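Local coordinates for Lactamase_B domain-containing protein (Pontibacter korlensis, PDB 6XFR), which probably hydrolyses beta-lactam antibiotics to substituted beta-amino acids, using zinc as its cofactor in the manner of a class B1 metallo-beta-lactamase, at residues T11-S14 with S15-I19; P76-W79 with H80-L84; V97-E101 with L102-L106. All coordinates share one frame; numbering follows the deposited sequence.

Interaction 1 of 3, residues T11-S14 with S15-I19; sequences TKIS and SKVWI
Lys12 lies along the indole of Trp18, and the aliphatic part of the lysine, rather than its charge, makes the contact. Its CG sits over one face of the five-membered ring, 3.3 Å from the centroid and 21° off the ring normal, a CH-pi contact. Beyond CG the lysine chain runs on extended in the same direction as the indole, so that CD lies near CE2 of Trp18 and CE comes to 3.4 Å from its CZ2. The tryptophan turns its ring under the lysine with CG beside its own backbone N (chi1 -71°), and Trp62 meets that ring edge-to-face.

On the other side of the hairpin, Ile13 is the apolar link. Its CG2 reaches CD1 of Ile19 at 3.7 Å, while its CG1 meets CG1 of Val17 at 3.9 Å; Trp205 packs against both isoleucines of this group.

The backbone sets these pairings. Thr11 and Ile19 form an antiparallel hydrogen-bonded pair, with Thr11 N to Ile19 O at 2.8 Å and Ile19 N to Thr11 O at 2.7 Å. Past the non-hydrogen-bonded pair Lys12-Trp18, Val17 O takes the N-H of Ile13 at 3.0 Å and that of Ser14 only weakly. Two residues thus face one, a classic beta bulge that runs directly into the type I turn from Ser14 to Val17. At the turn, Ser14 OG bonds a water and Asp207 of the second subunit, which ties the hairpin end to that subunit of the assembly. The whole is a bulged beta hairpin, here joining the edge strand 8-14 to strand 17-25 in one sheet of the metallo-beta-lactamase sandwich.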
loop_
_atom_site.group_PDB
_atom_site.type_symbol
_atom_site.label_atom_id
_atom_site.label_comp_id
_atom_site.label_asym_id
_atom_site.label_seq_id
_atom_site.Cartn_x
_atom_site.Cartn_y
_atom_site.Cartn_z
ATOM N N THR B 11 -9.652 2.290 2.082
ATOM C CA THR B 11 -8.536 3.172 1.756
ATOM C C THR B 11 -8.372 3.304 0.249
ATOM O O THR B 11 -8.529 2.329 -0.489
ATOM C CB THR B 11 -7.228 2.680 2.402
ATOM O OG1 THR B 11 -7.168 1.250 2.330
ATOM C CG2 THR B 11 -7.155 3.115 3.859
ATOM N N LYS B 12 -8.003 4.510 -0.186
ATOM C CA LYS B 12 -7.855 4.831 -1.597
ATOM C C LYS B 12 -6.416 4.563 -2.033
ATOM O O LYS B 12 -5.473 4.957 -1.348
ATOM C CB LYS B 12 -8.227 6.293 -1.832
ATOM C CG LYS B 12 -9.167 6.501 -2.984
ATOM C CD LYS B 12 -9.434 7.977 -3.267
ATOM C CE LYS B 12 -9.856 8.134 -4.728
ATOM N NZ LYS B 12 -10.208 9.562 -5.039
ATOM N N ILE B 13 -6.228 3.888 -3.165
ATOM C CA ILE B 13 -4.873 3.677 -3.655
ATOM C C ILE B 13 -4.601 4.321 -5.014
ATOM O O ILE B 13 -3.428 4.534 -5.350
ATOM C CB ILE B 13 -4.512 2.176 -3.690
ATOM C CG1 ILE B 13 -5.399 1.355 -4.643
ATOM C CG2 ILE B 13 -4.518 1.569 -2.285
ATOM C CD1 ILE B 13 -4.871 -0.072 -4.744
ATOM N N SER B 14 -5.622 4.592 -5.826
ATOM C CA SER B 14 -5.543 5.214 -7.142
ATOM C C SER B 14 -6.707 6.185 -7.217
ATOM O O SER B 14 -7.599 6.156 -6.372
ATOM C CB SER B 14 -5.615 4.153 -8.248
ATOM O OG SER B 14 -5.124 4.642 -9.478
ATOM N N SER B 15 -6.735 7.039 -8.227
ATOM C CA SER B 15 -7.771 8.062 -8.205
ATOM C C SER B 15 -9.182 7.472 -8.262
ATOM O O SER B 15 -10.110 8.110 -7.762
ATOM C CB SER B 15 -7.530 9.107 -9.305
ATOM O OG SER B 15 -8.112 8.762 -10.533
ATOM N N LYS B 16 -9.360 6.243 -8.782
ATOM C CA LYS B 16 -10.674 5.599 -8.877
ATOM C C LYS B 16 -10.739 4.210 -8.225
ATOM O O LYS B 16 -11.709 3.472 -8.460
ATOM C CB LYS B 16 -11.096 5.464 -10.349
ATOM C CG LYS B 16 -11.321 6.765 -11.101
ATOM C CD LYS B 16 -12.358 7.617 -10.432
ATOM C CE LYS B 16 -12.679 8.823 -11.290
ATOM N NZ LYS B 16 -13.054 9.974 -10.416
ATOM N N VAL B 17 -9.747 3.825 -7.419
ATOM C CA VAL B 17 -9.657 2.485 -6.830
ATOM C C VAL B 17 -9.509 2.618 -5.318
ATOM O O VAL B 17 -8.693 3.411 -4.826
ATOM C CB VAL B 17 -8.482 1.665 -7.398
ATOM C CG1 VAL B 17 -8.451 0.234 -6.798
ATOM C CG2 VAL B 17 -8.488 1.675 -8.926
ATOM N N TRP B 18 -10.327 1.872 -4.592
ATOM C CA TRP B 18 -10.258 1.743 -3.151
ATOM C C TRP B 18 -10.028 0.290 -2.767
ATOM O O TRP B 18 -10.347 -0.626 -3.517
ATOM C CB TRP B 18 -11.545 2.221 -2.488
ATOM C CG TRP B 18 -11.789 3.711 -2.516
ATOM C CD1 TRP B 18 -11.609 4.596 -1.480
ATOM C CD2 TRP B 18 -12.330 4.484 -3.605
ATOM N NE1 TRP B 18 -11.989 5.864 -1.862
ATOM C CE2 TRP B 18 -12.437 5.824 -3.158
ATOM C CE3 TRP B 18 -12.720 4.179 -4.916
ATOM C CZ2 TRP B 18 -12.903 6.859 -3.985
ATOM C CZ3 TRP B 18 -13.193 5.221 -5.731
ATOM C CH2 TRP B 18 -13.270 6.539 -5.257
ATOM N N ILE B 19 -9.504 0.081 -1.565
ATOM C CA ILE B 19 -9.456 -1.236 -0.956
ATOM C C ILE B 19 -10.369 -1.192 0.249
ATOM O O ILE B 19 -10.203 -0.323 1.111
ATOM C CB ILE B 19 -8.037 -1.648 -0.546
ATOM C CG1 ILE B 19 -7.186 -1.927 -1.795
ATOM C CG2 ILE B 19 -8.084 -2.885 0.329
ATOM C CD1 ILE B 19 -5.697 -1.833 -1.541
HETATM O O HOH W 1 -7.875 5.523 -10.575
#

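Interaction 2 of 3, residues P76-W79 with H80-L84; sequences PTHW and HDDKL. With ZN (zinc ion), chain N; ZN (zinc ion), chain O; SO4 (sulfate ion), chain X.
His78 NE2 and His80 ND1 converge on one zinc ion, with each nitrogen 2.2 Å from the metal; His141 completes the protein ligands. The two rings meet obliquely, their planes at 73°. His78 swings its ring between its backbone N and carbonyl carbon (chi1 73°), which carries NE2 across to the metal.

His80 is also held from outside the zinc. Its edge is turned to the face of the Trp79 six-membered ring, an edge-to-face pair with centroids 4.3 Å apart and planes at 59°. Its NE2 hydrogen-bonds Asp175 OD1, so both nitrogens of the ring are engaged and its rotation is fixed.

From His80, the N-cap, the chain enters the short helix 81-84, where His80 O accepts Lys83 N at 3.1 Å. The first turn directs Asp82 to a second zinc: OD2 binds it at 2.2 Å, alongside Cys160, His202 and a water. A sulfate, probably from the crystallisation liquor, receives a weak bond from Asp82 N and places its O3 over one face of the His80 ring, toward the rim.

Behind the metals, Leu84 packs its CD1 on the Pro76 ring, joining the helix to the start of the loop. Lys83 bends away to a salt bridge with Asp48 and to the hydroxyls of Ser33 and Ser201.

This is the HxHxD motif of the superfamily. One short run of chain supplies ligands to both zincs, an arrangement consistent with a dinuclear centre that activates water for attack on the beta-lactam amide.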
loop_
_atom_site.group_PDB
_atom_site.type_symbol
_atom_site.label_atom_id
_atom_site.label_comp_id
_atom_site.label_asym_id
_atom_site.label_seq_id
_atom_site.Cartn_x
_atom_site.Cartn_y
_atom_site.Cartn_z
ATOM N N PRO B 76 -17.226 -11.829 -6.877
ATOM C CA PRO B 76 -16.426 -12.595 -5.915
ATOM C C PRO B 76 -15.339 -13.349 -6.640
ATOM O O PRO B 76 -15.488 -13.703 -7.810
ATOM C CB PRO B 76 -17.433 -13.550 -5.271
ATOM C CG PRO B 76 -18.750 -12.880 -5.470
ATOM C CD PRO B 76 -18.649 -12.188 -6.812
ATOM N N THR B 77 -14.208 -13.526 -5.956
ATOM C CA THR B 77 -13.054 -14.194 -6.544
ATOM C C THR B 77 -12.960 -15.685 -6.206
ATOM O O THR B 77 -12.108 -16.378 -6.772
ATOM C CB THR B 77 -11.772 -13.482 -6.120
ATOM O OG1 THR B 77 -11.586 -13.608 -4.700
ATOM C CG2 THR B 77 -11.822 -12.017 -6.536
ATOM N N HIS B 78 -13.768 -16.183 -5.280
ATOM C CA HIS B 78 -13.928 -17.617 -5.067
ATOM C C HIS B 78 -15.023 -17.789 -4.018
ATOM O O HIS B 78 -15.643 -16.810 -3.585
ATOM C CB HIS B 78 -12.587 -18.285 -4.737
ATOM C CG HIS B 78 -12.054 -17.991 -3.375
ATOM N ND1 HIS B 78 -11.751 -16.719 -2.949
ATOM C CD2 HIS B 78 -11.711 -18.820 -2.363
ATOM C CE1 HIS B 78 -11.279 -16.776 -1.717
ATOM N NE2 HIS B 78 -11.237 -18.038 -1.342
ATOM N N TRP B 79 -15.295 -19.042 -3.639
ATOM C CA TRP B 79 -16.560 -19.325 -2.960
ATOM C C TRP B 79 -16.540 -19.097 -1.454
ATOM O O TRP B 79 -17.616 -19.083 -0.846
ATOM C CB TRP B 79 -17.007 -20.769 -3.225
ATOM C CG TRP B 79 -16.111 -21.857 -2.707
ATOM C CD1 TRP B 79 -15.066 -22.449 -3.366
ATOM C CD2 TRP B 79 -16.214 -22.526 -1.447
ATOM N NE1 TRP B 79 -14.511 -23.445 -2.593
ATOM C CE2 TRP B 79 -15.191 -23.510 -1.407
ATOM C CE3 TRP B 79 -17.074 -22.396 -0.345
ATOM C CZ2 TRP B 79 -15.000 -24.352 -0.306
ATOM C CZ3 TRP B 79 -16.885 -23.238 0.749
ATOM C CH2 TRP B 79 -15.852 -24.202 0.758
ATOM N N HIS B 80 -15.382 -18.823 -0.860
ATOM C CA HIS B 80 -15.296 -18.737 0.588
ATOM C C HIS B 80 -15.971 -17.475 1.131
ATOM O O HIS B 80 -16.130 -16.457 0.443
ATOM C CB HIS B 80 -13.838 -18.777 1.023
ATOM C CG HIS B 80 -13.251 -20.150 1.084
ATOM N ND1 HIS B 80 -11.895 -20.379 0.985
ATOM C CD2 HIS B 80 -13.824 -21.363 1.249
ATOM C CE1 HIS B 80 -11.657 -21.675 1.085
ATOM N NE2 HIS B 80 -12.810 -22.296 1.244
ATOM N N ASP B 81 -16.322 -17.545 2.420
ATOM C CA ASP B 81 -17.121 -16.496 3.044
ATOM C C ASP B 81 -16.407 -15.150 3.013
ATOM O O ASP B 81 -17.050 -14.106 2.844
ATOM C CB ASP B 81 -17.477 -16.890 4.480
ATOM C CG ASP B 81 -18.811 -17.664 4.587
ATOM O OD1 ASP B 81 -19.158 -18.084 5.711
ATOM O OD2 ASP B 81 -19.510 -17.860 3.564
ATOM N N ASP B 82 -15.070 -15.149 3.160
ATOM C CA ASP B 82 -14.309 -13.894 3.222
ATOM C C ASP B 82 -14.336 -13.129 1.907
ATOM O O ASP B 82 -14.223 -11.905 1.932
ATOM C CB ASP B 82 -12.854 -14.142 3.689
ATOM C CG ASP B 82 -11.976 -14.866 2.651
ATOM O OD1 ASP B 82 -12.472 -15.705 1.879
ATOM O OD2 ASP B 82 -10.750 -14.642 2.634
ATOM N N LYS B 83 -14.543 -13.793 0.771
ATOM C CA LYS B 83 -14.696 -13.091 -0.500
ATOM C C LYS B 83 -16.121 -13.090 -1.041
ATOM O O LYS B 83 -16.394 -12.358 -2.002
ATOM C CB LYS B 83 -13.762 -13.686 -1.575
ATOM C CG LYS B 83 -12.290 -13.906 -1.110
ATOM C CD LYS B 83 -11.413 -12.644 -1.117
ATOM C CE LYS B 83 -11.535 -11.901 0.222
ATOM N NZ LYS B 83 -10.783 -10.622 0.389
ATOM N N LEU B 84 -17.052 -13.843 -0.436
ATOM C CA LEU B 84 -18.390 -13.970 -1.017
ATOM C C LEU B 84 -19.526 -14.034 0.003
ATOM O O LEU B 84 -20.690 -14.007 -0.411
ATOM C CB LEU B 84 -18.428 -15.233 -1.898
ATOM C CG LEU B 84 -19.735 -15.886 -2.301
ATOM C CD1 LEU B 84 -20.293 -15.223 -3.558
ATOM C CD2 LEU B 84 -19.482 -17.356 -2.512
HETATM ZN ZN ZN N . -10.596 -18.598 0.667
HETATM ZN ZN ZN O . -8.911 -15.918 2.517
HETATM S S SO4 X . -12.249 -18.148 5.142
HETATM O O1 SO4 X . -11.435 -17.692 4.010
HETATM O O2 SO4 X . -11.436 -17.994 6.362
HETATM O O3 SO4 X . -12.620 -19.545 4.933
HETATM O O4 SO4 X . -13.506 -17.404 5.254
HETATM O O HOH W 2 -7.118 -17.215 3.180
#

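Interaction 3 of 3, residues V97-E101 with L102-L106; sequences VVTSE and LTAIL
Strand 98-100 gives way to helix 101-109 through a near-right-angle bend, with 95° between the directions of strand 98-100 and the helical segment 102-106. Across the first turn, the CA atoms of Ser100 and Thr103 are 5.2 Å apart. Ser100 is the N-cap. Its OG donates to Thr103 OG1 at 3.0 Å, bridging the first turn from side chain to side chain, and Thr103 OG1 is bonded in addition to Asp144 OD2.

The torsion of Thr103 serves two neighbours at once. With OG1 beside the backbone N (chi1 -73°) the hydroxyl faces Ser100, while the methyl CG2 is sent toward the strand and touches Thr99 CB at 3.6 Å.

Ser100 O is gripped twice, from opposite faces of its plane: Ala104 N reaches it at 3.1 Å as the opening helical bond, and Thr99 OG1 at 2.9 Å. The threonine hydroxyl thereby adds a strand-side bond to a carbonyl that already belongs to the helix. The next bond, Ile105 N to Glu101 O at 3.0 Å, continues the helix.

Thr118 of strand 117-119 packs on Thr99, Glu101 and Ala104. Such a capped strand-to-helix junction is the first corner of a beta-alpha-beta unit, made here by strand 98-100, helix 101-109 and strand 117-119.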
loop_
_atom_site.group_PDB
_atom_site.type_symbol
_atom_site.label_atom_id
_atom_site.label_comp_id
_atom_site.label_asym_id
_atom_site.label_seq_id
_atom_site.Cartn_x
_atom_site.Cartn_y
_atom_site.Cartn_z
ATOM N N VAL B 97 -24.578 -10.232 -8.725
ATOM C CA VAL B 97 -23.354 -10.937 -8.360
ATOM C C VAL B 97 -23.014 -11.890 -9.489
ATOM O O VAL B 97 -23.887 -12.602 -9.998
ATOM C CB VAL B 97 -23.507 -11.720 -7.046
ATOM C CG1 VAL B 97 -22.199 -12.380 -6.718
ATOM C CG2 VAL B 97 -23.995 -10.823 -5.911
ATOM N N VAL B 98 -21.744 -11.923 -9.867
ATOM C CA VAL B 98 -21.302 -12.646 -11.050
ATOM C C VAL B 98 -20.028 -13.393 -10.716
ATOM O O VAL B 98 -19.077 -12.797 -10.196
ATOM C CB VAL B 98 -21.066 -11.667 -12.222
ATOM C CG1 VAL B 98 -20.490 -12.384 -13.427
ATOM C CG2 VAL B 98 -22.379 -10.962 -12.592
ATOM N N THR B 99 -19.977 -14.683 -11.066
ATOM C CA THR B 99 -18.838 -15.509 -10.690
ATOM C C THR B 99 -18.457 -16.412 -11.864
ATOM O O THR B 99 -19.111 -16.436 -12.906
ATOM C CB THR B 99 -19.131 -16.308 -9.394
ATOM O OG1 THR B 99 -19.996 -17.404 -9.669
ATOM C CG2 THR B 99 -19.808 -15.450 -8.337
ATOM N N SER B 100 -17.363 -17.137 -11.707
ATOM C CA SER B 100 -17.063 -18.216 -12.631
ATOM C C SER B 100 -18.069 -19.352 -12.444
ATOM O O SER B 100 -18.783 -19.423 -11.437
ATOM C CB SER B 100 -15.629 -18.719 -12.432
ATOM O OG SER B 100 -15.488 -19.452 -11.228
ATOM N N GLU B 101 -18.149 -20.224 -13.456
ATOM C CA GLU B 101 -19.050 -21.371 -13.383
ATOM C C GLU B 101 -18.714 -22.243 -12.188
ATOM O O GLU B 101 -19.599 -22.616 -11.416
ATOM C CB GLU B 101 -18.970 -22.210 -14.662
ATOM C CG GLU B 101 -20.236 -22.288 -15.439
ATOM C CD GLU B 101 -20.172 -23.310 -16.592
ATOM O OE1 GLU B 101 -19.913 -24.513 -16.328
ATOM O OE2 GLU B 101 -20.404 -22.917 -17.762
ATOM N N LEU B 102 -17.427 -22.548 -11.989
ATOM C CA LEU B 102 -17.119 -23.472 -10.907
ATOM C C LEU B 102 -17.218 -22.796 -9.546
ATOM O O LEU B 102 -17.568 -23.457 -8.561
ATOM C CB LEU B 102 -15.740 -24.108 -11.078
ATOM C CG LEU B 102 -15.387 -24.981 -9.865
ATOM C CD1 LEU B 102 -16.471 -26.010 -9.591
ATOM C CD2 LEU B 102 -14.059 -25.690 -10.042
ATOM N N THR B 103 -16.993 -21.482 -9.465
ATOM C CA THR B 103 -17.287 -20.833 -8.201
ATOM C C THR B 103 -18.761 -21.007 -7.851
ATOM O O THR B 103 -19.101 -21.324 -6.703
ATOM C CB THR B 103 -16.922 -19.347 -8.251
ATOM O OG1 THR B 103 -15.488 -19.169 -8.216
ATOM C CG2 THR B 103 -17.552 -18.618 -7.072
ATOM N N ALA B 104 -19.651 -20.909 -8.848
ATOM C CA ALA B 104 -21.070 -21.138 -8.593
ATOM C C ALA B 104 -21.326 -22.580 -8.160
ATOM O O ALA B 104 -22.173 -22.846 -7.296
ATOM C CB ALA B 104 -21.881 -20.768 -9.829
ATOM N N ILE B 105 -20.607 -23.532 -8.763
ATOM C CA ILE B 105 -20.778 -24.933 -8.405
ATOM C C ILE B 105 -20.371 -25.164 -6.952
ATOM O O ILE B 105 -21.128 -25.753 -6.163
ATOM C CB ILE B 105 -19.988 -25.844 -9.369
ATOM C CG1 ILE B 105 -20.476 -25.681 -10.824
ATOM C CG2 ILE B 105 -20.105 -27.334 -8.936
ATOM C CD1 ILE B 105 -19.640 -26.456 -11.886
ATOM N N LEU B 106 -19.176 -24.673 -6.567
ATOM C CA LEU B 106 -18.670 -24.904 -5.211
ATOM C C LEU B 106 -19.519 -24.185 -4.166
ATOM O O LEU B 106 -19.723 -24.701 -3.060
ATOM C CB LEU B 106 -17.210 -24.476 -5.120
ATOM C CG LEU B 106 -16.270 -25.327 -5.967
ATOM C CD1 LEU B 106 -14.890 -24.679 -6.166
ATOM C CD2 LEU B 106 -16.174 -26.676 -5.335
#

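The three contacts follow one another in series along the chain, but only interaction 2 supplies ligands to the two zincs of the dinuclear site. Interaction 1 stands apart, at the edge of the five-stranded sheet that begins with strand 8-14; its centre is about 21 Å from that of interaction 2 and about 26 Å from that of interaction 3, which lies on the opposite side of the chain's centre. Interactions 2 and 3 are neighbours, their centres about 10 Å apart. Trp79 CD1 packs on Leu106 CB at 3.4 Å, and Pro76 rests against Val97, Val98 and Thr99. The zinc-binding loop after strand 71-75 is thus backed directly by the beta-alpha-beta unit containing interaction 3.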